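Local coordinates for protein P43 (Trichuris muris, PDB 6QIX) that is the major secreted protein of the whipworm parasite, which tethers to matrix and inhibits interleukin-13 function, at residues 73-82 against 98-109; 237-245 against 277-285. All coordinates share one frame; numbering follows the deposited sequence.

Contact 1 (73-82 against 98-109); sequences PCGHCSFKFR and EVEVCHDHSDIC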
loop_
_atom_site.group_PDB
_atom_site.type_symbol
_atom_site.label_atom_id
_atom_site.label_comp_id
_atom_site.label_asym_id
_atom_site.label_seq_id
_atom_site.Cartn_x
_atom_site.Cartn_y
_atom_site.Cartn_z
ATOM N N PRO A 73 -0.207 12.292 19.840
ATOM C CA PRO A 73 0.515 12.898 18.718
ATOM C C PRO A 73 2.013 12.972 18.952
ATOM O O PRO A 73 2.469 13.433 20.006
ATOM C CB PRO A 73 -0.125 14.289 18.605
ATOM C CG PRO A 73 -1.535 14.093 19.027
ATOM C CD PRO A 73 -1.446 13.030 20.162
ATOM N N CYS A 74 2.782 12.522 17.957
ATOM C CA CYS A 74 4.214 12.302 18.120
ATOM C C CYS A 74 4.881 12.436 16.744
ATOM O O CYS A 74 4.257 12.329 15.700
ATOM C CB CYS A 74 4.553 10.989 18.863
ATOM S SG CYS A 74 3.920 9.555 18.116
ATOM N N GLY A 75 6.204 12.671 16.778
ATOM C CA GLY A 75 7.089 12.314 15.664
ATOM C C GLY A 75 7.105 13.248 14.489
ATOM O O GLY A 75 7.681 12.887 13.441
ATOM N N HIS A 76 6.527 14.441 14.629
ATOM C CA HIS A 76 6.225 15.300 13.475
ATOM C C HIS A 76 5.242 14.603 12.511
ATOM O O HIS A 76 5.206 14.893 11.308
ATOM C CB HIS A 76 7.509 15.737 12.746
ATOM C CG HIS A 76 8.550 16.331 13.660
ATOM N ND1 HIS A 76 8.753 17.688 13.778
ATOM C CD2 HIS A 76 9.428 15.748 14.512
ATOM C CE1 HIS A 76 9.703 17.918 14.669
ATOM N NE2 HIS A 76 10.132 16.757 15.132
ATOM N N CYS A 77 4.427 13.682 13.040
ATOM C CA CYS A 77 3.482 12.905 12.232
ATOM C C CYS A 77 2.053 13.458 12.261
ATOM O O CYS A 77 1.223 13.053 11.434
ATOM C CB CYS A 77 3.491 11.446 12.695
ATOM S SG CYS A 77 5.073 10.591 12.451
ATOM N N SER A 78 1.741 14.337 13.209
ATOM C CA SER A 78 0.451 15.000 13.253
ATOM C C SER A 78 0.446 16.207 12.313
ATOM O O SER A 78 1.471 16.866 12.088
ATOM C CB SER A 78 0.147 15.419 14.699
ATOM O OG SER A 78 -1.088 16.088 14.802
ATOM N N PHE A 79 -0.735 16.508 11.775
ATOM C CA PHE A 79 -0.821 17.527 10.736
ATOM C C PHE A 79 -2.223 18.095 10.669
ATOM O O PHE A 79 -3.183 17.441 11.064
ATOM C CB PHE A 79 -0.456 16.950 9.363
ATOM C CG PHE A 79 -1.380 15.901 8.893
ATOM C CD1 PHE A 79 -2.412 16.220 8.013
ATOM C CD2 PHE A 79 -1.240 14.578 9.319
ATOM C CE1 PHE A 79 -3.258 15.243 7.543
ATOM C CE2 PHE A 79 -2.109 13.585 8.852
ATOM C CZ PHE A 79 -3.116 13.926 7.979
ATOM N N LYS A 80 -2.312 19.337 10.207
ATOM C CA LYS A 80 -3.565 19.976 9.836
ATOM C C LYS A 80 -3.805 19.779 8.352
ATOM O O LYS A 80 -2.860 19.634 7.580
ATOM C CB LYS A 80 -3.535 21.467 10.116
ATOM C CG LYS A 80 -3.122 21.819 11.487
ATOM C CD LYS A 80 -3.247 23.342 11.657
ATOM C CE LYS A 80 -2.861 23.791 13.038
ATOM N NZ LYS A 80 -3.017 25.250 13.148
ATOM N N PHE A 81 -5.085 19.828 7.959
ATOM C CA PHE A 81 -5.535 19.617 6.585
ATOM C C PHE A 81 -6.595 20.653 6.226
ATOM O O PHE A 81 -7.373 21.101 7.069
ATOM C CB PHE A 81 -6.073 18.173 6.449
ATOM C CG PHE A 81 -6.682 17.824 5.114
ATOM C CD1 PHE A 81 -5.878 17.421 4.048
ATOM C CD2 PHE A 81 -8.060 17.799 4.957
ATOM C CE1 PHE A 81 -6.441 17.042 2.839
ATOM C CE2 PHE A 81 -8.625 17.425 3.736
ATOM C CZ PHE A 81 -7.815 17.053 2.688
ATOM N N ARG A 82 -6.634 21.014 4.948
ATOM C CA ARG A 82 -7.744 21.797 4.425
ATOM C C ARG A 82 -8.015 21.345 3.005
ATOM O O ARG A 82 -7.151 20.769 2.346
ATOM C CB ARG A 82 -7.479 23.308 4.485
ATOM C CG ARG A 82 -6.419 23.834 3.552
ATOM C CD ARG A 82 -6.387 25.378 3.643
ATOM N NE ARG A 82 -5.342 25.955 2.809
ATOM C CZ ARG A 82 -5.203 27.255 2.574
ATOM N NH1 ARG A 82 -6.051 28.130 3.123
ATOM N NH2 ARG A 82 -4.206 27.680 1.799
ATOM N N GLU A 98 -4.520 20.354 1.180
ATOM C CA GLU A 98 -3.261 20.932 1.629
ATOM C C GLU A 98 -2.965 20.429 3.035
ATOM O O GLU A 98 -3.885 20.285 3.850
ATOM C CB GLU A 98 -3.332 22.453 1.626
ATOM C CG GLU A 98 -2.172 23.105 0.944
ATOM C CD GLU A 98 -2.436 24.548 0.629
ATOM O OE1 GLU A 98 -3.088 25.214 1.466
ATOM O OE2 GLU A 98 -1.995 25.006 -0.455
ATOM N N VAL A 99 -1.684 20.156 3.308
ATOM C CA VAL A 99 -1.248 19.619 4.593
ATOM C C VAL A 99 -0.181 20.531 5.196
ATOM O O VAL A 99 0.727 21.006 4.500
ATOM C CB VAL A 99 -0.720 18.179 4.426
ATOM C CG1 VAL A 99 0.119 17.731 5.599
ATOM C CG2 VAL A 99 -1.877 17.179 4.240
ATOM N N GLU A 100 -0.300 20.775 6.507
ATOM C CA GLU A 100 0.697 21.511 7.274
ATOM C C GLU A 100 1.039 20.684 8.501
ATOM O O GLU A 100 0.172 20.435 9.350
ATOM C CB GLU A 100 0.195 22.897 7.701
ATOM C CG GLU A 100 1.218 23.734 8.447
ATOM C CD GLU A 100 0.621 25.045 8.978
ATOM O OE1 GLU A 100 -0.409 25.506 8.426
ATOM O OE2 GLU A 100 1.183 25.612 9.938
ATOM N N VAL A 101 2.301 20.293 8.613
ATOM C CA VAL A 101 2.725 19.468 9.732
ATOM C C VAL A 101 2.665 20.276 11.022
ATOM O O VAL A 101 2.996 21.465 11.060
ATOM C CB VAL A 101 4.150 18.943 9.493
ATOM C CG1 VAL A 101 4.688 18.325 10.730
ATOM C CG2 VAL A 101 4.190 17.936 8.345
ATOM N N CYS A 102 2.273 19.612 12.092
ATOM C CA CYS A 102 2.258 20.188 13.433
ATOM C C CYS A 102 3.560 19.779 14.125
ATOM O O CYS A 102 3.632 18.749 14.779
ATOM C CB CYS A 102 1.024 19.719 14.197
ATOM S SG CYS A 102 -0.524 20.338 13.489
ATOM N N HIS A 103 4.602 20.601 13.975
ATOM C CA HIS A 103 5.904 20.291 14.554
ATOM C C HIS A 103 5.965 20.489 16.072
ATOM O O HIS A 103 6.952 20.089 16.703
ATOM C CB HIS A 103 6.971 21.164 13.887
ATOM C CG HIS A 103 7.165 20.889 12.427
ATOM N ND1 HIS A 103 7.805 19.764 11.961
ATOM C CD2 HIS A 103 6.817 21.606 11.332
ATOM C CE1 HIS A 103 7.865 19.809 10.640
ATOM N NE2 HIS A 103 7.259 20.910 10.234
ATOM N N ASP A 104 4.943 21.078 16.683
ATOM C CA ASP A 104 4.909 21.119 18.140
ATOM C C ASP A 104 4.921 19.712 18.731
ATOM O O ASP A 104 5.475 19.491 19.808
ATOM C CB ASP A 104 3.678 21.890 18.633
ATOM C CG ASP A 104 3.792 23.395 18.429
ATOM O OD1 ASP A 104 4.916 23.928 18.196
ATOM O OD2 ASP A 104 2.747 24.057 18.526
ATOM N N HIS A 105 4.321 18.744 18.057
ATOM C CA HIS A 105 4.292 17.381 18.595
ATOM C C HIS A 105 5.455 16.618 17.997
ATOM O O HIS A 105 5.323 15.899 17.001
ATOM C CB HIS A 105 2.964 16.718 18.328
ATOM C CG HIS A 105 1.872 17.273 19.170
ATOM N ND1 HIS A 105 0.784 17.917 18.633
ATOM C CD2 HIS A 105 1.715 17.311 20.511
ATOM C CE1 HIS A 105 -0.020 18.303 19.607
ATOM N NE2 HIS A 105 0.525 17.952 20.759
ATOM N N SER A 106 6.608 16.751 18.663
ATOM C CA SER A 106 7.893 16.383 18.092
ATOM C C SER A 106 8.571 15.224 18.810
ATOM O O SER A 106 9.583 14.710 18.305
ATOM C CB SER A 106 8.810 17.611 18.131
ATOM O OG SER A 106 8.810 18.146 19.454
ATOM N N ASP A 107 8.018 14.769 19.939
ATOM C CA ASP A 107 8.616 13.648 20.650
ATOM C C ASP A 107 8.544 12.406 19.772
ATOM O O ASP A 107 7.574 12.195 19.031
ATOM C CB ASP A 107 7.927 13.411 22.001
ATOM C CG ASP A 107 8.149 14.565 23.016
ATOM O OD1 ASP A 107 9.098 15.394 22.872
ATOM O OD2 ASP A 107 7.369 14.623 24.003
ATOM N N ILE A 108 9.567 11.558 19.859
ATOM C CA ILE A 108 9.583 10.386 18.977
ATOM C C ILE A 108 8.405 9.456 19.267
ATOM O O ILE A 108 7.980 9.283 20.414
ATOM C CB ILE A 108 10.936 9.650 19.081
ATOM C CG1 ILE A 108 11.093 8.642 17.935
ATOM C CG2 ILE A 108 11.092 8.974 20.419
ATOM C CD1 ILE A 108 12.517 8.274 17.580
ATOM N N CYS A 109 7.852 8.868 18.198
ATOM C CA CYS A 109 6.770 7.902 18.328
ATOM C C CYS A 109 7.335 6.554 18.757
ATOM O O CYS A 109 8.273 6.038 18.145
ATOM C CB CYS A 109 6.000 7.739 16.995
ATOM S SG CYS A 109 5.107 9.235 16.503
HETATM O O HOH W 1 5.028 14.577 20.785
HETATM O O HOH W 2 3.444 16.082 14.932
HETATM O O HOH W 3 -1.387 26.900 11.779
#
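Cys74 and Cys109 close the tight end of this contact through a disulfide, SG to SG 2.0 Å. Beside it the type I' turn Cys74-Cys77 presents its amides to the loop after strand 98-101: His76 N donates to His105 O at 3.0 Å, and Gly75 N reaches Asp107 O in a weak, bent bond. The His76 ring lies with one face over Ser106 CA, while its ND1 is hydrogen-bonded to His103 ND1 at 2.9 Å, the two rings meeting rim to rim, planes 57° apart. A water bridges Ser78 N to Cys102 O and His105 O. Segments 79-82 and 98-101 form the antiparallel ladder of a beta hairpin. Its packed face carries Phe79, Phe81 and Val99; Val99 CG1 reaches Phe79 CD1 at 3.8 Å, and CG2 lies at the edge of the Phe81 ring. The other face is polar and, at Glu100, exposed. There Arg82, its CG between the backbone N and the carbonyl carbon (chi1 69°), runs extended alongside Glu98; NE and NH2 both donate to Glu98 OE1 at 2.7 Å, NH2 on its syn lone pair, the guanidinium and carboxylate planes 27° apart. Arg82 also makes a cation-pi contact with Trp28. A water links Lys80 NZ to Glu100 OE2, weakly on the glutamate side. Phe79 and Phe81 pack on helix 39-49, Phe81 also on helix 139-151, while Cys77 is disulfide-linked to Cys168 of strand 163-168.

Contact 2 (237-245 against 277-285); sequences IPEKCGFCS and CGDICTLDK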
loop_
_atom_site.group_PDB
_atom_site.type_symbol
_atom_site.label_atom_id
_atom_site.label_comp_id
_atom_site.label_asym_id
_atom_site.label_seq_id
_atom_site.Cartn_x
_atom_site.Cartn_y
_atom_site.Cartn_z
ATOM N N ILE A 237 -1.306 -23.854 -11.291
ATOM C CA ILE A 237 -1.609 -22.444 -11.496
ATOM C C ILE A 237 -2.659 -22.360 -12.603
ATOM O O ILE A 237 -2.342 -22.677 -13.761
ATOM C CB ILE A 237 -0.348 -21.658 -11.858
ATOM C CG1 ILE A 237 0.704 -21.842 -10.756
ATOM C CG2 ILE A 237 -0.695 -20.219 -12.067
ATOM C CD1 ILE A 237 2.075 -21.285 -11.120
ATOM N N PRO A 238 -3.904 -21.947 -12.301
ATOM C CA PRO A 238 -4.905 -21.811 -13.362
ATOM C C PRO A 238 -4.630 -20.614 -14.253
ATOM O O PRO A 238 -3.707 -19.844 -13.984
ATOM C CB PRO A 238 -6.212 -21.625 -12.593
ATOM C CG PRO A 238 -5.810 -20.936 -11.352
ATOM C CD PRO A 238 -4.427 -21.484 -11.001
ATOM N N GLU A 239 -5.434 -20.442 -15.304
ATOM C CA GLU A 239 -5.369 -19.215 -16.077
ATOM C C GLU A 239 -5.643 -17.993 -15.188
ATOM O O GLU A 239 -6.361 -18.066 -14.174
ATOM C CB GLU A 239 -6.377 -19.236 -17.223
ATOM C CG GLU A 239 -6.232 -20.406 -18.179
ATOM C CD GLU A 239 -7.322 -20.375 -19.210
ATOM O OE1 GLU A 239 -6.996 -20.311 -20.426
ATOM O OE2 GLU A 239 -8.509 -20.393 -18.778
ATOM N N LYS A 240 -5.123 -16.854 -15.645
ATOM C CA LYS A 240 -5.304 -15.565 -14.983
ATOM C C LYS A 240 -6.747 -15.396 -14.549
ATOM O O LYS A 240 -7.669 -15.601 -15.340
ATOM C CB LYS A 240 -4.902 -14.428 -15.931
ATOM C CG LYS A 240 -3.425 -14.357 -16.184
ATOM C CD LYS A 240 -3.111 -13.262 -17.281
ATOM C CE LYS A 240 -3.417 -13.770 -18.659
ATOM N NZ LYS A 240 -2.236 -14.519 -19.224
ATOM N N CYS A 241 -6.937 -15.044 -13.275
ATOM C CA CYS A 241 -8.274 -15.016 -12.715
ATOM C C CYS A 241 -8.299 -14.167 -11.455
ATOM O O CYS A 241 -7.256 -13.813 -10.899
ATOM C CB CYS A 241 -8.753 -16.436 -12.369
ATOM S SG CYS A 241 -7.556 -17.276 -11.243
ATOM N N GLY A 242 -9.526 -13.865 -10.993
ATOM C CA GLY A 242 -9.740 -13.343 -9.652
ATOM C C GLY A 242 -9.376 -11.887 -9.418
ATOM O O GLY A 242 -9.270 -11.461 -8.244
ATOM N N PHE A 243 -9.175 -11.115 -10.497
ATOM C CA PHE A 243 -8.500 -9.828 -10.428
ATOM C C PHE A 243 -7.117 -9.947 -9.763
ATOM O O PHE A 243 -6.585 -8.970 -9.206
ATOM C CB PHE A 243 -9.369 -8.788 -9.713
ATOM C CG PHE A 243 -10.688 -8.505 -10.400
ATOM C CD1 PHE A 243 -10.785 -7.554 -11.390
ATOM C CD2 PHE A 243 -11.831 -9.226 -10.082
ATOM C CE1 PHE A 243 -11.985 -7.326 -12.043
ATOM C CE2 PHE A 243 -13.046 -8.966 -10.727
ATOM C CZ PHE A 243 -13.104 -8.008 -11.709
ATOM N N CYS A 244 -6.498 -11.126 -9.852
ATOM C CA CYS A 244 -5.177 -11.410 -9.282
ATOM C C CYS A 244 -4.035 -11.058 -10.241
ATOM O O CYS A 244 -2.948 -10.649 -9.791
ATOM C CB CYS A 244 -5.107 -12.902 -8.862
ATOM S SG CYS A 244 -6.208 -13.270 -7.478
ATOM N N SER A 245 -4.258 -11.217 -11.548
ATOM C CA SER A 245 -3.295 -10.725 -12.550
ATOM C C SER A 245 -3.283 -9.201 -12.553
ATOM O O SER A 245 -4.282 -8.553 -12.281
ATOM C CB SER A 245 -3.658 -11.279 -13.931
ATOM O OG SER A 245 -2.657 -10.968 -14.873
ATOM N N CYS A 277 -9.761 -13.077 -16.692
ATOM C CA CYS A 277 -9.055 -12.327 -15.648
ATOM C C CYS A 277 -9.959 -11.874 -14.508
ATOM O O CYS A 277 -9.481 -11.674 -13.367
ATOM C CB CYS A 277 -8.404 -11.107 -16.290
ATOM S SG CYS A 277 -6.732 -11.403 -16.927
ATOM N N GLY A 278 -11.233 -11.617 -14.818
ATOM C CA GLY A 278 -12.218 -11.144 -13.875
ATOM C C GLY A 278 -13.127 -12.200 -13.286
ATOM O O GLY A 278 -13.977 -11.867 -12.460
ATOM N N ASP A 279 -12.971 -13.449 -13.695
ATOM C CA ASP A 279 -13.725 -14.550 -13.134
ATOM C C ASP A 279 -13.088 -15.024 -11.835
ATOM O O ASP A 279 -11.869 -14.974 -11.658
ATOM C CB ASP A 279 -13.725 -15.737 -14.074
ATOM C CG ASP A 279 -14.387 -15.460 -15.394
ATOM O OD1 ASP A 279 -15.215 -14.511 -15.448
ATOM O OD2 ASP A 279 -14.108 -16.240 -16.353
ATOM N N ILE A 280 -13.912 -15.565 -10.926
ATOM C CA ILE A 280 -13.326 -16.047 -9.683
ATOM C C ILE A 280 -12.364 -17.200 -9.965
ATOM O O ILE A 280 -12.545 -17.994 -10.908
ATOM C CB ILE A 280 -14.458 -16.441 -8.710
ATOM C CG1 ILE A 280 -13.944 -16.629 -7.291
ATOM C CG2 ILE A 280 -15.258 -17.662 -9.257
ATOM C CD1 ILE A 280 -15.037 -16.432 -6.247
ATOM N N CYS A 281 -11.298 -17.272 -9.163
ATOM C CA CYS A 281 -10.319 -18.350 -9.275
ATOM C C CYS A 281 -10.871 -19.596 -8.606
ATOM O O CYS A 281 -11.404 -19.507 -7.491
ATOM C CB CYS A 281 -8.987 -18.013 -8.588
ATOM S SG CYS A 281 -8.069 -16.625 -9.345
ATOM N N THR A 282 -10.686 -20.765 -9.255
ATOM C CA THR A 282 -10.980 -22.063 -8.620
ATOM C C THR A 282 -9.681 -22.838 -8.410
ATOM O O THR A 282 -9.029 -23.217 -9.377
ATOM C CB THR A 282 -11.968 -22.869 -9.460
ATOM O OG1 THR A 282 -13.136 -22.063 -9.658
ATOM C CG2 THR A 282 -12.316 -24.197 -8.785
ATOM N N LEU A 283 -9.320 -23.068 -7.138
ATOM C CA LEU A 283 -8.128 -23.821 -6.739
ATOM C C LEU A 283 -8.492 -25.057 -5.922
ATOM O O LEU A 283 -9.484 -25.060 -5.190
ATOM C CB LEU A 283 -7.216 -22.969 -5.876
ATOM C CG LEU A 283 -6.834 -21.587 -6.418
ATOM C CD1 LEU A 283 -6.017 -20.835 -5.414
ATOM C CD2 LEU A 283 -6.102 -21.706 -7.727
ATOM N N ASP A 284 -7.635 -26.077 -5.992
ATOM C CA ASP A 284 -7.730 -27.199 -5.059
ATOM C C ASP A 284 -7.325 -26.793 -3.646
ATOM O O ASP A 284 -6.514 -25.892 -3.438
ATOM C CB ASP A 284 -6.845 -28.349 -5.521
ATOM C CG ASP A 284 -7.365 -28.991 -6.770
ATOM O OD1 ASP A 284 -8.584 -29.263 -6.825
ATOM O OD2 ASP A 284 -6.564 -29.194 -7.704
ATOM N N LYS A 285 -7.913 -27.485 -2.665
ATOM C CA LYS A 285 -7.543 -27.294 -1.272
ATOM C C LYS A 285 -6.137 -27.815 -1.050
ATOM O O LYS A 285 -5.662 -28.689 -1.775
ATOM C CB LYS A 285 -8.514 -28.024 -0.346
ATOM C CG LYS A 285 -9.877 -27.451 -0.268
ATOM C CD LYS A 285 -10.842 -28.480 0.393
ATOM C CE LYS A 285 -12.289 -28.072 0.301
ATOM N NZ LYS A 285 -13.195 -28.933 1.145
HETATM O O HOH W 4 -6.751 -10.994 -13.116
#
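Phe243 lays its ring over Gly278, whose CA sits above one face at 4.0 Å from the centroid, a CH-pi contact. The side chain can be followed outward: CB and CG have no close partner in 277-285; with CG beside the backbone N (chi1 -61°) the ring is carried to Gly278; CD2 comes within 4.2 Å of Gly278 O; CE2 is closer to that oxygen, at 3.5 Å; and CZ, at the tip, has Gly278 CA 3.9 Å away. The backbone of the same residue also bonds: Phe243 N donates to Cys277 O, nearly in line with the carbonyl, and the same oxygen takes a second bond from a water that also accepts from Ser245 N. Gly242 N is bonded to Asp279 O at 2.7 Å. These amides belong to a type I' turn, Cys241-Cys244, in which Cys244 N returns to Cys241 O. The turn is fastened covalently by the disulfide Cys241-Cys281, SG to SG 2.1 Å. Just before the turn, Lys240 CB touches Cys277 SG, whose disulfide runs to Cys274; farther off, Pro238 meets Leu283 CD2 through both CG and CD, the two side chains crossing at about a right angle. Strand 281-284 is an outermost strand of a three-stranded antiparallel sheet, paired with strand 339-344, to which Cys244 is joined by its disulfide with Cys344; Phe243 also stacks on Tyr347 and touches Cys356 of strand 356-358.

In the fold
Contacts 1 and 2 lie on opposite sides of the chain's centre, their own centres about 43 Å apart, and share no element. Both are partly buried and built round the same device: a type I' turn with cysteines at its ends, one disulfide across the contact and another to a later strand, consistent with two related halves of the chain. An aromatic residue follows the glycine in each turn, histidine in contact 1, phenylalanine in contact 2. The larger contact 1 extends into a hairpin, adding a backbone ladder, a hydrophobic face against helices and a salt bridge; contact 2 has no strand pairing across its segments and is held by its disulfide, two backbone hydrogen bonds and a water, with small apolar and CH-pi contacts.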